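Local coordinates for proline dehydrogenase (Bradyrhizobium japonicum USDA 110, PDB 3HAZ), which probably oxidises proline to glutamate in two steps, with an FAD-dependent proline dehydrogenase and an NAD-dependent aldehyde dehydrogenase joined in one chain, at residues Phe653-Pro658 against Val680-Ala685. Sequence-based numbering, arbitrary orientation.
Sequences FVAISP and VVAKPA. With NAD (nicotinamide-adenine-dinucleotide), chain D.
Strands 653-656 and 680-683 run parallel, their axes 4.7 Å apart, joined by hydrogen bonds from Val-681 N to Phe-653 O, Ala-655 N to Val-681 O and Lys-683 N to Ala-655 O; a weak hydrogen bond from Ser-657 N to Lys-683 O follows where both strands end. On the face turned to helix 664-675, Ala-655 CB meets Val-680 CG1 at 4.0 Å, two small apolar groups that suit the space beneath the helix, where Val-680 also touches Ala-673. The other face carries Ile-656 and Lys-683 to the NAD. With CG2 anti to its backbone N, Ile-656 sets that methyl against the adenosine ribose, while CD1 reaches the adenine, 3.6 Å from N3A, an apolar surface suited to a flat base. Lys-683 CG lies anti to the backbone N, but the chain bends from chi2 onward (chi3 81°, chi4 85°), and NZ donates a hydrogen bond to ribose O2B (2.8 Å) and a weak one to O3B. Pro-684 O, 2.9 Å from NZ, and Gly-714 O also accept from the ammonium; an alanine in place of Lys-683 would probably leave O2B and both carbonyls without this donor and the ribose freer to shift. O3B donates a hydrogen bond to Ser-657 O (2.8 Å). Beyond it, one water joins Ser-657 OG, Pro-658 O and Ala-685 N, tying the two loops together. The arrangement is a beta-alpha-beta unit of the Rossmann-type NAD-binding domain of aldehyde dehydrogenases, gripping the adenosine ribose at the strands' C-terminal ends.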
loop_
_atom_site.group_PDB
_atom_site.type_symbol
_atom_site.label_atom_id
_atom_site.label_comp_id
_atom_site.label_asym_id
_atom_site.label_seq_id
_atom_site.Cartn_x
_atom_site.Cartn_y
_atom_site.Cartn_z
ATOM N N PHE A 653 -29.892 -21.263 27.739
ATOM C CA PHE A 653 -30.148 -19.982 28.379
ATOM C C PHE A 653 -31.628 -19.797 28.644
ATOM O O PHE A 653 -32.476 -20.139 27.813
ATOM C CB PHE A 653 -29.616 -18.821 27.537
ATOM C CG PHE A 653 -28.336 -18.233 28.061
ATOM C CD1 PHE A 653 -28.359 -17.099 28.866
ATOM C CD2 PHE A 653 -27.114 -18.805 27.753
ATOM C CE1 PHE A 653 -27.181 -16.553 29.352
ATOM C CE2 PHE A 653 -25.929 -18.259 28.231
ATOM C CZ PHE A 653 -25.965 -17.129 29.029
ATOM N N VAL A 654 -31.921 -19.274 29.826
ATOM C CA VAL A 654 -33.255 -18.805 30.167
ATOM C C VAL A 654 -33.306 -17.305 29.898
ATOM O O VAL A 654 -32.497 -16.551 30.432
ATOM C CB VAL A 654 -33.561 -19.075 31.651
ATOM C CG1 VAL A 654 -34.898 -18.464 32.060
ATOM C CG2 VAL A 654 -33.532 -20.571 31.923
ATOM N N ALA A 655 -34.236 -16.880 29.046
ATOM C CA ALA A 655 -34.413 -15.466 28.740
ATOM C C ALA A 655 -35.718 -14.958 29.333
ATOM O O ALA A 655 -36.790 -15.499 29.053
ATOM C CB ALA A 655 -34.387 -15.233 27.239
ATOM N N ILE A 656 -35.624 -13.922 30.158
ATOM C CA ILE A 656 -36.795 -13.351 30.811
ATOM C C ILE A 656 -36.885 -11.867 30.462
ATOM O O ILE A 656 -35.939 -11.118 30.681
ATOM C CB ILE A 656 -36.719 -13.529 32.338
ATOM C CG1 ILE A 656 -36.753 -15.015 32.706
ATOM C CG2 ILE A 656 -37.846 -12.773 33.015
ATOM C CD1 ILE A 656 -36.426 -15.292 34.153
ATOM N N SER A 657 -38.026 -11.450 29.921
ATOM C CA SER A 657 -38.164 -10.112 29.361
ATOM C C SER A 657 -39.338 -9.338 29.965
ATOM O O SER A 657 -40.265 -9.943 30.505
ATOM C CB SER A 657 -38.333 -10.212 27.843
ATOM O OG SER A 657 -39.369 -11.121 27.513
ATOM N N PRO A 658 -39.301 -7.991 29.862
ATOM C CA PRO A 658 -40.332 -7.108 30.415
ATOM C C PRO A 658 -41.422 -6.775 29.399
ATOM O O PRO A 658 -41.321 -7.143 28.227
ATOM C CB PRO A 658 -39.555 -5.819 30.733
ATOM C CG PRO A 658 -38.245 -5.914 29.952
ATOM C CD PRO A 658 -38.238 -7.219 29.199
ATOM N N VAL A 680 -32.409 -21.822 23.831
ATOM C CA VAL A 680 -33.074 -20.860 24.695
ATOM C C VAL A 680 -34.479 -21.283 25.117
ATOM O O VAL A 680 -35.264 -21.789 24.311
ATOM C CB VAL A 680 -33.149 -19.474 24.014
ATOM C CG1 VAL A 680 -33.792 -18.456 24.938
ATOM C CG2 VAL A 680 -31.760 -19.017 23.595
ATOM N N VAL A 681 -34.774 -21.091 26.398
ATOM C CA VAL A 681 -36.147 -21.106 26.880
ATOM C C VAL A 681 -36.495 -19.678 27.288
ATOM O O VAL A 681 -35.863 -19.105 28.180
ATOM C CB VAL A 681 -36.344 -22.075 28.065
ATOM C CG1 VAL A 681 -37.765 -21.967 28.606
ATOM C CG2 VAL A 681 -36.045 -23.513 27.633
ATOM N N ALA A 682 -37.484 -19.101 26.616
ATOM C CA ALA A 682 -37.845 -17.701 26.821
ATOM C C ALA A 682 -39.187 -17.567 27.527
ATOM O O ALA A 682 -40.173 -18.189 27.124
ATOM C CB ALA A 682 -37.889 -16.973 25.480
ATOM N N LYS A 683 -39.224 -16.759 28.584
ATOM C CA LYS A 683 -40.486 -16.441 29.247
ATOM C C LYS A 683 -40.749 -14.944 29.188
ATOM O O LYS A 683 -40.033 -14.156 29.807
ATOM C CB LYS A 683 -40.507 -16.915 30.704
ATOM C CG LYS A 683 -41.910 -16.883 31.316
ATOM C CD LYS A 683 -41.891 -16.537 32.791
ATOM C CE LYS A 683 -41.762 -15.041 33.012
ATOM N NZ LYS A 683 -43.076 -14.327 32.969
ATOM N N PRO A 684 -41.782 -14.550 28.432
ATOM C CA PRO A 684 -42.112 -13.132 28.269
ATOM C C PRO A 684 -42.893 -12.625 29.469
ATOM O O PRO A 684 -43.405 -13.422 30.256
ATOM C CB PRO A 684 -43.014 -13.131 27.038
ATOM C CG PRO A 684 -43.694 -14.477 27.074
ATOM C CD PRO A 684 -42.717 -15.435 27.712
ATOM N N ALA A 685 -42.978 -11.307 29.603
ATOM C CA ALA A 685 -43.810 -10.698 30.627
ATOM C C ALA A 685 -45.249 -11.175 30.476
ATOM O O ALA A 685 -45.750 -11.342 29.361
ATOM C CB ALA A 685 -43.741 -9.185 30.531
HETATM P PA NAD D . -40.383 -7.223 36.609
HETATM O O1A NAD D . -39.152 -7.405 37.678
HETATM O O2A NAD D . -41.623 -6.894 37.330
HETATM O O5B NAD D . -40.558 -8.671 35.797
HETATM C C5B NAD D . -40.054 -8.783 34.473
HETATM C C4B NAD D . -39.930 -10.253 34.043
HETATM O O4B NAD D . -39.408 -11.169 35.080
HETATM C C3B NAD D . -41.290 -10.956 33.639
HETATM O O3B NAD D . -41.379 -11.667 32.443
HETATM C C2B NAD D . -41.693 -11.605 34.960
HETATM O O2B NAD D . -42.847 -12.415 35.024
HETATM C C1B NAD D . -40.398 -12.148 35.385
HETATM N N9A NAD D . -40.384 -12.449 36.824
HETATM C C8A NAD D . -41.133 -11.869 37.797
HETATM N N7A NAD D . -40.777 -12.471 39.040
HETATM C C5A NAD D . -39.781 -13.441 38.785
HETATM C C6A NAD D . -39.090 -14.310 39.622
HETATM N N6A NAD D . -39.363 -14.304 41.050
HETATM N N1A NAD D . -38.163 -15.158 39.109
HETATM C C2A NAD D . -37.906 -15.159 37.748
HETATM N N3A NAD D . -38.585 -14.305 36.922
HETATM C C4A NAD D . -39.526 -13.444 37.443
HETATM O O3 NAD D . -40.009 -6.047 35.471
HETATM P PN NAD D . -41.226 -5.393 34.528
HETATM O O1N NAD D . -42.470 -4.891 35.516
HETATM O O2N NAD D . -41.708 -6.393 33.573
HETATM O O5D NAD D . -40.643 -4.077 33.684
HETATM C C5D NAD D . -40.331 -2.877 34.377
HETATM C C4D NAD D . -38.880 -2.851 34.903
HETATM O O4D NAD D . -37.834 -3.417 34.000
HETATM C C3D NAD D . -38.240 -1.497 35.434
HETATM O O3D NAD D . -37.763 -1.432 36.756
HETATM C C2D NAD D . -37.270 -1.185 34.273
HETATM O O2D NAD D . -36.414 -0.060 34.313
HETATM C C1D NAD D . -36.738 -2.526 33.972
HETATM N N1N NAD D . -36.175 -2.504 32.616
HETATM C C2N NAD D . -34.804 -2.237 32.445
HETATM C C3N NAD D . -34.241 -2.195 31.099
HETATM C C7N NAD D . -32.739 -1.914 30.913
HETATM O O7N NAD D . -32.245 -2.087 29.856
HETATM N N7N NAD D . -31.915 -1.577 32.056
HETATM C C4N NAD D . -35.114 -2.427 29.921
HETATM C C5N NAD D . -36.474 -2.695 30.093
HETATM C C6N NAD D . -37.048 -2.741 31.457
HETATM O O HOH W 1 -41.710 -9.739 27.418
#